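Local coordinates for EF0056 (Enterococcus faecalis, PDB 6ORI), which is a surface protein of uncharacterised molecular function, whose immunoglobulin-like N-terminal region is probably displayed on the cell and linked to biofilm formation, at residues Lys200-Glu205 against Asn385-Gln390; Gln210-Ser215 against Lys245-Lys250; Trp263-Lys268 against Ser379-Thr384. All coordinates share one frame; numbering follows the deposited sequence.

Interaction 1 (Lys200-Glu205 against Asn385-Gln390); sequences KLDVSE and NKKLIQ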
loop_
_atom_site.group_PDB
_atom_site.type_symbol
_atom_site.label_atom_id
_atom_site.label_comp_id
_atom_site.label_asym_id
_atom_site.label_seq_id
_atom_site.Cartn_x
_atom_site.Cartn_y
_atom_site.Cartn_z
ATOM N N LYS A 200 3.955 -14.489 -12.801
ATOM C CA LYS A 200 4.267 -15.858 -12.410
ATOM C C LYS A 200 3.056 -16.508 -11.739
ATOM O O LYS A 200 3.075 -17.710 -11.442
ATOM C CB LYS A 200 5.459 -15.905 -11.455
ATOM C CG LYS A 200 6.813 -15.646 -12.114
ATOM C CD LYS A 200 7.823 -16.715 -11.711
ATOM C CE LYS A 200 8.151 -16.665 -10.220
ATOM N NZ LYS A 200 8.702 -17.956 -9.712
ATOM N N LEU A 201 2.012 -15.716 -11.496
ATOM C CA LEU A 201 0.834 -16.214 -10.789
ATOM C C LEU A 201 -0.356 -16.379 -11.708
ATOM O O LEU A 201 -0.728 -15.472 -12.442
ATOM C CB LEU A 201 0.452 -15.279 -9.644
ATOM C CG LEU A 201 1.536 -15.016 -8.613
ATOM C CD1 LEU A 201 1.035 -14.003 -7.617
ATOM C CD2 LEU A 201 1.943 -16.303 -7.922
ATOM N N ASP A 202 -0.967 -17.557 -11.640
ATOM C CA ASP A 202 -2.195 -17.827 -12.363
ATOM C C ASP A 202 -3.377 -17.341 -11.540
ATOM O O ASP A 202 -3.396 -17.528 -10.330
ATOM C CB ASP A 202 -2.307 -19.330 -12.597
ATOM C CG ASP A 202 -3.341 -19.688 -13.654
ATOM O OD1 ASP A 202 -3.710 -18.826 -14.480
ATOM O OD2 ASP A 202 -3.785 -20.850 -13.666
ATOM N N VAL A 203 -4.362 -16.715 -12.170
ATOM C CA VAL A 203 -5.492 -16.125 -11.460
ATOM C C VAL A 203 -6.595 -17.139 -11.191
ATOM O O VAL A 203 -7.036 -17.859 -12.079
ATOM C CB VAL A 203 -6.080 -14.894 -12.199
ATOM C CG1 VAL A 203 -7.315 -14.312 -11.476
ATOM C CG2 VAL A 203 -4.993 -13.844 -12.333
ATOM N N SER A 204 -7.025 -17.189 -9.938
ATOM C CA SER A 204 -8.095 -18.072 -9.516
ATOM C C SER A 204 -9.457 -17.641 -10.058
ATOM O O SER A 204 -9.736 -16.449 -10.164
ATOM C CB SER A 204 -8.151 -18.078 -7.978
ATOM O OG SER A 204 -9.159 -18.941 -7.510
ATOM N N GLU A 205 -10.322 -18.617 -10.319
ATOM C CA GLU A 205 -11.733 -18.346 -10.621
ATOM C C GLU A 205 -12.608 -18.266 -9.357
ATOM O O GLU A 205 -13.800 -18.021 -9.413
ATOM C CB GLU A 205 -12.264 -19.427 -11.566
ATOM C CG GLU A 205 -11.549 -19.393 -12.899
ATOM C CD GLU A 205 -11.981 -20.488 -13.831
ATOM O OE1 GLU A 205 -11.104 -21.146 -14.449
ATOM O OE2 GLU A 205 -13.205 -20.679 -13.975
ATOM N N ASN A 385 -5.027 -24.285 -4.623
ATOM C CA ASN A 385 -4.218 -24.645 -5.780
ATOM C C ASN A 385 -3.221 -23.553 -6.180
ATOM O O ASN A 385 -2.723 -23.542 -7.294
ATOM C CB ASN A 385 -5.115 -24.990 -6.968
ATOM C CG ASN A 385 -5.523 -26.435 -6.987
ATOM O OD1 ASN A 385 -5.028 -27.259 -6.223
ATOM N ND2 ASN A 385 -6.427 -26.755 -7.877
ATOM N N LYS A 386 -2.920 -22.648 -5.247
ATOM C CA LYS A 386 -1.874 -21.624 -5.432
ATOM C C LYS A 386 -2.246 -20.534 -6.454
ATOM O O LYS A 386 -1.404 -19.718 -6.822
ATOM C CB LYS A 386 -0.527 -22.263 -5.796
ATOM C CG LYS A 386 -0.070 -23.277 -4.769
ATOM C CD LYS A 386 1.279 -23.918 -5.087
ATOM C CE LYS A 386 1.171 -24.986 -6.145
ATOM N NZ LYS A 386 2.515 -25.614 -6.375
ATOM N N LYS A 387 -3.503 -20.502 -6.874
ATOM C CA LYS A 387 -3.973 -19.510 -7.827
ATOM C C LYS A 387 -4.351 -18.231 -7.078
ATOM O O LYS A 387 -4.976 -18.264 -6.007
ATOM C CB LYS A 387 -5.115 -20.083 -8.653
ATOM C CG LYS A 387 -4.683 -21.394 -9.338
ATOM C CD LYS A 387 -5.406 -21.708 -10.607
ATOM C CE LYS A 387 -4.799 -22.957 -11.277
ATOM N NZ LYS A 387 -3.349 -22.802 -11.616
ATOM N N LEU A 388 -3.920 -17.105 -7.634
ATOM C CA LEU A 388 -4.120 -15.797 -7.039
ATOM C C LEU A 388 -5.577 -15.421 -6.913
ATOM O O LEU A 388 -6.310 -15.398 -7.916
ATOM C CB LEU A 388 -3.398 -14.777 -7.913
ATOM C CG LEU A 388 -3.582 -13.298 -7.555
ATOM C CD1 LEU A 388 -3.059 -12.947 -6.190
ATOM C CD2 LEU A 388 -2.944 -12.397 -8.620
ATOM N N ILE A 389 -6.020 -15.076 -5.714
ATOM C CA ILE A 389 -7.349 -14.495 -5.579
ATOM C C ILE A 389 -7.291 -13.105 -6.198
ATOM O O ILE A 389 -6.475 -12.277 -5.823
ATOM C CB ILE A 389 -7.803 -14.424 -4.114
ATOM C CG1 ILE A 389 -7.762 -15.809 -3.472
ATOM C CG2 ILE A 389 -9.203 -13.809 -4.005
ATOM C CD1 ILE A 389 -8.550 -16.894 -4.213
ATOM N N GLN A 390 -8.129 -12.867 -7.200
ATOM C CA GLN A 390 -7.986 -11.662 -7.999
ATOM C C GLN A 390 -8.033 -10.373 -7.181
ATOM O O GLN A 390 -8.847 -10.223 -6.273
ATOM C CB GLN A 390 -9.067 -11.648 -9.074
ATOM C CG GLN A 390 -8.886 -10.583 -10.137
ATOM C CD GLN A 390 -9.664 -10.858 -11.420
ATOM O OE1 GLN A 390 -9.068 -11.044 -12.487
ATOM N NE2 GLN A 390 -10.969 -10.910 -11.326
HETATM O O HOH W 1 -0.281 -19.650 -9.445
HETATM O O HOH W 2 -10.028 -14.853 -7.934
#

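Interaction 2 (Gln210-Ser215 against Lys245-Lys250); sequences QFKHGS and KLTKEK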
loop_
_atom_site.group_PDB
_atom_site.type_symbol
_atom_site.label_atom_id
_atom_site.label_comp_id
_atom_site.label_asym_id
_atom_site.label_seq_id
_atom_site.Cartn_x
_atom_site.Cartn_y
_atom_site.Cartn_z
ATOM N N GLN A 210 -14.546 -10.219 -5.417
ATOM C CA GLN A 210 -14.695 -9.847 -4.017
ATOM C C GLN A 210 -13.700 -8.803 -3.523
ATOM O O GLN A 210 -13.975 -8.084 -2.547
ATOM C CB GLN A 210 -14.648 -11.094 -3.134
ATOM C CG GLN A 210 -15.817 -12.021 -3.378
ATOM C CD GLN A 210 -17.124 -11.330 -3.146
ATOM O OE1 GLN A 210 -17.367 -10.794 -2.063
ATOM N NE2 GLN A 210 -17.955 -11.271 -4.179
ATOM N N PHE A 211 -12.559 -8.703 -4.195
ATOM C CA PHE A 211 -11.541 -7.723 -3.826
ATOM C C PHE A 211 -11.313 -6.737 -4.943
ATOM O O PHE A 211 -11.371 -7.092 -6.125
ATOM C CB PHE A 211 -10.255 -8.431 -3.432
ATOM C CG PHE A 211 -10.413 -9.205 -2.176
ATOM C CD1 PHE A 211 -10.359 -8.572 -0.964
ATOM C CD2 PHE A 211 -10.662 -10.564 -2.200
ATOM C CE1 PHE A 211 -10.530 -9.269 0.210
ATOM C CE2 PHE A 211 -10.848 -11.249 -1.038
ATOM C CZ PHE A 211 -10.791 -10.600 0.172
ATOM N N LYS A 212 -11.075 -5.488 -4.559
ATOM C CA LYS A 212 -10.817 -4.411 -5.479
ATOM C C LYS A 212 -9.337 -4.105 -5.649
ATOM O O LYS A 212 -8.899 -3.726 -6.724
ATOM C CB LYS A 212 -11.574 -3.176 -5.000
ATOM C CG LYS A 212 -11.620 -2.073 -6.042
ATOM C CD LYS A 212 -12.193 -0.778 -5.528
ATOM C CE LYS A 212 -13.643 -0.897 -5.157
ATOM N NZ LYS A 212 -14.553 -1.266 -6.281
ATOM N N HIS A 213 -8.552 -4.273 -4.588
ATOM C CA HIS A 213 -7.165 -3.859 -4.605
ATOM C C HIS A 213 -6.400 -4.507 -3.460
ATOM O O HIS A 213 -6.957 -4.814 -2.413
ATOM C CB HIS A 213 -7.109 -2.328 -4.477
ATOM C CG HIS A 213 -5.761 -1.720 -4.704
ATOM N ND1 HIS A 213 -5.141 -1.700 -5.935
ATOM C CD2 HIS A 213 -4.925 -1.087 -3.854
ATOM C CE1 HIS A 213 -3.980 -1.079 -5.827
ATOM N NE2 HIS A 213 -3.833 -0.685 -4.580
ATOM N N GLY A 214 -5.111 -4.726 -3.688
ATOM C CA GLY A 214 -4.180 -5.157 -2.678
ATOM C C GLY A 214 -2.987 -4.222 -2.687
ATOM O O GLY A 214 -2.561 -3.742 -3.739
ATOM N N SER A 215 -2.447 -3.971 -1.507
ATOM C CA SER A 215 -1.289 -3.127 -1.362
ATOM C C SER A 215 -0.405 -3.687 -0.276
ATOM O O SER A 215 -0.853 -4.434 0.584
ATOM C CB SER A 215 -1.697 -1.687 -1.045
ATOM O OG SER A 215 -2.538 -1.632 0.093
ATOM N N LYS A 245 -2.621 -4.973 2.788
ATOM C CA LYS A 245 -3.968 -4.460 2.960
ATOM C C LYS A 245 -4.842 -4.788 1.752
ATOM O O LYS A 245 -4.435 -4.583 0.606
ATOM C CB LYS A 245 -3.933 -2.950 3.219
ATOM C CG LYS A 245 -5.291 -2.370 3.594
ATOM C CD LYS A 245 -5.206 -0.897 4.004
ATOM C CE LYS A 245 -6.545 -0.396 4.531
ATOM N NZ LYS A 245 -6.435 1.019 4.958
ATOM N N LEU A 246 -6.020 -5.325 2.031
ATOM C CA LEU A 246 -6.980 -5.741 1.020
ATOM C C LEU A 246 -8.196 -4.846 1.071
ATOM O O LEU A 246 -8.831 -4.702 2.127
ATOM C CB LEU A 246 -7.396 -7.200 1.236
ATOM C CG LEU A 246 -6.233 -8.184 1.209
ATOM C CD1 LEU A 246 -6.743 -9.557 1.538
ATOM C CD2 LEU A 246 -5.569 -8.202 -0.125
ATOM N N THR A 247 -8.479 -4.214 -0.055
ATOM C CA THR A 247 -9.637 -3.346 -0.239
ATOM C C THR A 247 -10.726 -4.198 -0.872
ATOM O O THR A 247 -10.514 -4.758 -1.961
ATOM C CB THR A 247 -9.230 -2.220 -1.190
ATOM O OG1 THR A 247 -8.142 -1.470 -0.614
ATOM C CG2 THR A 247 -10.403 -1.318 -1.549
ATOM N N LYS A 248 -11.873 -4.294 -0.225
ATOM C CA LYS A 248 -12.951 -5.105 -0.752
ATOM C C LYS A 248 -13.770 -4.404 -1.824
ATOM O O LYS A 248 -13.804 -3.182 -1.910
ATOM C CB LYS A 248 -13.889 -5.510 0.377
ATOM C CG LYS A 248 -13.250 -6.399 1.427
ATOM C CD LYS A 248 -14.294 -6.806 2.495
ATOM C CE LYS A 248 -13.691 -7.643 3.588
ATOM N NZ LYS A 248 -14.765 -8.134 4.511
ATOM N N GLU A 249 -14.445 -5.203 -2.628
ATOM C CA GLU A 249 -15.422 -4.712 -3.583
ATOM C C GLU A 249 -16.770 -4.490 -2.888
ATOM O O GLU A 249 -17.407 -3.443 -3.062
ATOM C CB GLU A 249 -15.552 -5.731 -4.722
ATOM C CG GLU A 249 -16.498 -5.321 -5.841
ATOM C CD GLU A 249 -15.966 -4.177 -6.669
ATOM O OE1 GLU A 249 -14.742 -3.897 -6.609
ATOM O OE2 GLU A 249 -16.780 -3.557 -7.384
ATOM N N LYS A 250 -17.202 -5.473 -2.105
ATOM C CA LYS A 250 -18.463 -5.416 -1.355
ATOM C C LYS A 250 -18.171 -5.792 0.119
ATOM O O LYS A 250 -17.340 -5.147 0.741
ATOM C CB LYS A 250 -19.510 -6.334 -1.987
ATOM C CG LYS A 250 -19.900 -5.944 -3.406
ATOM C CD LYS A 250 -20.842 -4.769 -3.417
ATOM C CE LYS A 250 -22.041 -5.017 -4.332
ATOM N NZ LYS A 250 -21.662 -5.556 -5.668
HETATM O O HOH W 3 -16.383 -8.119 -1.215
HETATM O O HOH W 4 -16.870 -1.202 -4.372
HETATM O O HOH W 5 -5.466 -2.237 -0.728
#

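Interaction 3 (Trp263-Lys268 against Ser379-Thr384); sequences WYANYK and SWLSDT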
loop_
_atom_site.group_PDB
_atom_site.type_symbol
_atom_site.label_atom_id
_atom_site.label_comp_id
_atom_site.label_asym_id
_atom_site.label_seq_id
_atom_site.Cartn_x
_atom_site.Cartn_y
_atom_site.Cartn_z
ATOM N N TRP A 263 -7.719 -21.185 1.767
ATOM C CA TRP A 263 -6.824 -20.229 1.131
ATOM C C TRP A 263 -5.504 -20.146 1.879
ATOM O O TRP A 263 -5.398 -20.545 3.044
ATOM C CB TRP A 263 -7.437 -18.839 1.105
ATOM C CG TRP A 263 -8.592 -18.655 0.165
ATOM C CD1 TRP A 263 -9.217 -19.601 -0.600
ATOM C CD2 TRP A 263 -9.259 -17.429 -0.092
ATOM N NE1 TRP A 263 -10.238 -19.023 -1.326
ATOM C CE2 TRP A 263 -10.282 -17.688 -1.016
ATOM C CE3 TRP A 263 -9.087 -16.121 0.378
ATOM C CZ2 TRP A 263 -11.124 -16.685 -1.487
ATOM C CZ3 TRP A 263 -9.928 -15.131 -0.080
ATOM C CH2 TRP A 263 -10.945 -15.427 -1.005
ATOM N N TYR A 264 -4.507 -19.615 1.174
ATOM C CA TYR A 264 -3.182 -19.368 1.727
ATOM C C TYR A 264 -2.883 -17.891 1.728
ATOM O O TYR A 264 -3.231 -17.175 0.772
ATOM C CB TYR A 264 -2.103 -20.080 0.918
ATOM C CG TYR A 264 -2.087 -21.577 1.122
ATOM C CD1 TYR A 264 -3.176 -22.352 0.740
ATOM C CD2 TYR A 264 -1.028 -22.205 1.745
ATOM C CE1 TYR A 264 -3.182 -23.735 0.920
ATOM C CE2 TYR A 264 -1.023 -23.595 1.924
ATOM C CZ TYR A 264 -2.114 -24.339 1.518
ATOM O OH TYR A 264 -2.119 -25.716 1.709
ATOM N N ALA A 265 -2.246 -17.446 2.802
ATOM C CA ALA A 265 -1.620 -16.132 2.884
ATOM C C ALA A 265 -0.188 -16.296 2.405
ATOM O O ALA A 265 0.526 -17.178 2.885
ATOM C CB ALA A 265 -1.667 -15.654 4.336
ATOM N N ASN A 266 0.209 -15.469 1.446
ATOM C CA ASN A 266 1.515 -15.559 0.785
ATOM C C ASN A 266 2.310 -14.294 0.951
ATOM O O ASN A 266 1.747 -13.195 0.947
ATOM C CB ASN A 266 1.393 -15.796 -0.741
ATOM C CG ASN A 266 0.724 -17.075 -1.084
ATOM O OD1 ASN A 266 1.405 -18.072 -1.349
ATOM N ND2 ASN A 266 -0.593 -17.086 -1.071
ATOM N N TYR A 267 3.623 -14.444 1.053
ATOM C CA TYR A 267 4.519 -13.316 1.254
ATOM C C TYR A 267 5.829 -13.651 0.577
ATOM O O TYR A 267 6.237 -14.808 0.510
ATOM C CB TYR A 267 4.681 -13.007 2.759
ATOM C CG TYR A 267 4.847 -14.269 3.583
ATOM C CD1 TYR A 267 3.762 -14.982 4.030
ATOM C CD2 TYR A 267 6.102 -14.769 3.866
ATOM C CE1 TYR A 267 3.911 -16.184 4.740
ATOM C CE2 TYR A 267 6.264 -15.946 4.566
ATOM C CZ TYR A 267 5.170 -16.656 4.996
ATOM O OH TYR A 267 5.335 -17.850 5.672
ATOM N N LYS A 268 6.472 -12.621 0.068
ATOM C CA LYS A 268 7.750 -12.745 -0.611
ATOM C C LYS A 268 8.624 -11.597 -0.199
ATOM O O LYS A 268 8.202 -10.432 -0.220
ATOM C CB LYS A 268 7.577 -12.735 -2.131
ATOM C CG LYS A 268 8.881 -13.001 -2.898
ATOM C CD LYS A 268 8.638 -12.982 -4.409
ATOM C CE LYS A 268 9.857 -13.480 -5.181
ATOM N NZ LYS A 268 11.061 -12.653 -4.906
ATOM N N SER A 379 2.898 -9.593 -1.433
ATOM C CA SER A 379 1.970 -10.383 -0.638
ATOM C C SER A 379 0.712 -10.610 -1.447
ATOM O O SER A 379 0.313 -9.756 -2.237
ATOM C CB SER A 379 1.629 -9.688 0.666
ATOM O OG SER A 379 2.791 -9.435 1.419
ATOM N N TRP A 380 0.067 -11.755 -1.250
ATOM C CA TRP A 380 -1.164 -12.046 -1.966
ATOM C C TRP A 380 -1.894 -13.171 -1.273
ATOM O O TRP A 380 -1.290 -13.915 -0.486
ATOM C CB TRP A 380 -0.906 -12.398 -3.447
ATOM C CG TRP A 380 -0.117 -13.677 -3.696
ATOM C CD1 TRP A 380 -0.614 -14.904 -4.066
ATOM C CD2 TRP A 380 1.309 -13.836 -3.612
ATOM N NE1 TRP A 380 0.417 -15.813 -4.203
ATOM C CE2 TRP A 380 1.601 -15.186 -3.927
ATOM C CE3 TRP A 380 2.364 -12.980 -3.282
ATOM C CZ2 TRP A 380 2.901 -15.681 -3.928
ATOM C CZ3 TRP A 380 3.643 -13.479 -3.272
ATOM C CH2 TRP A 380 3.898 -14.816 -3.590
ATOM N N LEU A 381 -3.183 -13.319 -1.558
ATOM C CA LEU A 381 -3.913 -14.517 -1.146
ATOM C C LEU A 381 -4.022 -15.450 -2.325
ATOM O O LEU A 381 -4.157 -14.992 -3.471
ATOM C CB LEU A 381 -5.311 -14.150 -0.632
ATOM C CG LEU A 381 -5.368 -13.160 0.536
ATOM C CD1 LEU A 381 -6.790 -13.029 1.028
ATOM C CD2 LEU A 381 -4.465 -13.533 1.683
ATOM N N SER A 382 -3.991 -16.750 -2.056
ATOM C CA SER A 382 -4.186 -17.751 -3.098
ATOM C C SER A 382 -5.176 -18.772 -2.613
ATOM O O SER A 382 -5.408 -18.917 -1.394
ATOM C CB SER A 382 -2.879 -18.414 -3.499
ATOM O OG SER A 382 -2.312 -19.068 -2.388
ATOM N N ASP A 383 -5.792 -19.464 -3.552
ATOM C CA ASP A 383 -6.609 -20.621 -3.200
ATOM C C ASP A 383 -5.715 -21.830 -2.905
ATOM O O ASP A 383 -4.480 -21.753 -2.928
ATOM C CB ASP A 383 -7.689 -20.881 -4.268
ATOM C CG ASP A 383 -7.144 -21.327 -5.612
ATOM O OD1 ASP A 383 -6.012 -21.811 -5.711
ATOM O OD2 ASP A 383 -7.903 -21.167 -6.599
ATOM N N THR A 384 -6.345 -22.960 -2.646
ATOM C CA THR A 384 -5.613 -24.142 -2.270
ATOM C C THR A 384 -4.720 -24.653 -3.387
ATOM O O THR A 384 -3.747 -25.354 -3.124
ATOM C CB THR A 384 -6.617 -25.173 -1.794
ATOM O OG1 THR A 384 -5.932 -26.247 -1.168
ATOM C CG2 THR A 384 -7.532 -25.668 -2.916
HETATM O O HOH W 6 -4.494 -27.021 1.166
#

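Interaction 1 (Lys200-Glu205 against Asn385-Gln390)
D202 and K387 lie side by side with their ends pointing the same way, and a salt bridge of 2.9 Å joins D202 OD2 to K387 NZ. The carboxylate oxygen offers its anti lone pair, the one turned away from OD1. On the lysine, the bend at chi4 (-60°) turns NZ toward that oxygen, while CD and CE run past it. A long flexible lysine suits this solvent-facing margin, where its aliphatic part can also pack: K387 CB lies 3.7 Å from S204 CB. Inward of the ion pair the backbones form a single bridge between V203 and L388. L388 N-H donates a hydrogen bond to D202 O at 2.8 Å, and S204 N donates to L388 O over the same distance, gripping L388 at both ends of its backbone. Water 1 extends the link from D202 N to K386 O, and water 2 joins S204 O to Q390 N. The two irregular loops pass at a steep angle, 75° between their directions. The apolar pair meets loosely, L201 CB 4.3 Å from L388 CB. Separately, V203 CG1 sets a methyl 3.8 Å from Q390 OE1, in an amide whose NE2 is hydrogen-bonded to S208 O. The small S204 fits beside K387 CB and L388 O, its CB 4.0 Å from I389 CD1, and its hydroxyl is hydrogen-bonded to D383 OD2. The loop between strands 184-189 and 211-221 is thus fastened to the connection between strands 375-382 and 394-398, with L201 and L388 resting on W380 of strand 375-382 and I389 on L381.

Interaction 2 (Gln210-Ser215 against Lys245-Lys250)
K212 crosses the side chain of E249 at about a right angle, running out past T247 to this residue just beyond the end of the facing strand. CB lies 3.6 Å from T247 O and also touches T247 CG2; CG leaves anti to the backbone N (chi1 -168°) and, in the conformer of E249 given, passes OE1. CD skirts that oxygen, and CE, after the bend at chi3, comes within 3.5 Å of E249 OE1. K212 NZ approaches E249 OE1 from above the carboxylate plane, 2.7 Å away, in a salt bridge that the second deposited conformer may not keep; water 4 links NZ to E249 O. The reach starts at a classic beta bulge, where T247 O takes a bond of 2.8 Å from K212 N and a weak one from H213 N. Beyond it, regular antiparallel pairing resumes, G214 opposite L246 and S215 opposite K245. G214 CA makes the usual CA-H...O contact with K245 O (3.3 Å); a CB there would lie close to L246 CD2. On the face of G214 and L246, away from H213 and T247, F211 CE1 packs 3.9 Å from L246 CB, its aromatic bulk suiting this buried site beside I340 and F252. Chemically the contact is graded: backbone bonds hold the strand pair, apolar groups fill the buried face, and the outer charged pair, probably screened by water, may form in one conformer only.

Interaction 3 (Trp263-Lys268 against Ser379-Thr384)
N266 lays its side chain flat over the indole of W380: the amide and ring planes are only 6° apart, and CB sits over the six-membered ring, 3.4 Å from its centroid, as a CH-pi contact. The indole reaches this place because W380 CG stands between the backbone N and the carbonyl carbon (chi1 65°). Asparagine suits the site since its flat amide stacks on the ring while its N-H groups still serve polar partners. ND2 donates to S382 OG at 2.9 Å and, more distantly, to W380 O at 3.3 Å, the latter from above the carbonyl plane. W380 O therefore accepts two bonds, for N266 N approaches it nearly along the C=O axis. These bonds fix the rotation of the amide. Around this group the backbone pairs regularly, Y264 with S382 and N266 with W380 as hydrogen-bonded pairs; Y264 N to S382 O spans 2.8 Å. The small serine also accommodates Y264 CB, 3.5 Å from S382 OG.

On the opposite face of the sheet L381 CD2 packs near A265, and just before strand 264-269 W263 CE3 lies 3.9 Å from L381 CD1, a broad ring against an apolar branch. Further out, W263 is positioned by a bond from its NE1 to K259 O and by an edge-to-face meeting with Y254. F197 meets W380, and L388 also touches that indole. At the exposed end water 6 bridges Y264 OH and T384 OG1, each at 2.8 Å. N266 ND2 and S382 OG are thus paired within a buried, largely aromatic setting; hydrogen bonds there are probably shielded from water, and the amide stack is held largely by dispersion and the CH-pi contact.

Interaction 3 is the most buried of the three, whereas interactions 1 and 2 are each only partly buried. Interaction 2 pairs neighbours within the five-stranded sheet and interaction 3 neighbours within the four-stranded one; the sheets face each other where L246 CD1 meets L381 CD1 at 3.5 Å. Interaction 1 pairs loops instead; its 385-390 segment directly follows the 379-384 segment of interaction 3 and turns back to bond it through I389 N and L381 O. It also touches F211 of interaction 2. Interaction 1 carries a lysine-acid salt bridge near solvent, as does interaction 2 in the conformer given, while interaction 3 adds an amide-indole stack and buried side-chain hydrogen bonds to its strand pairing.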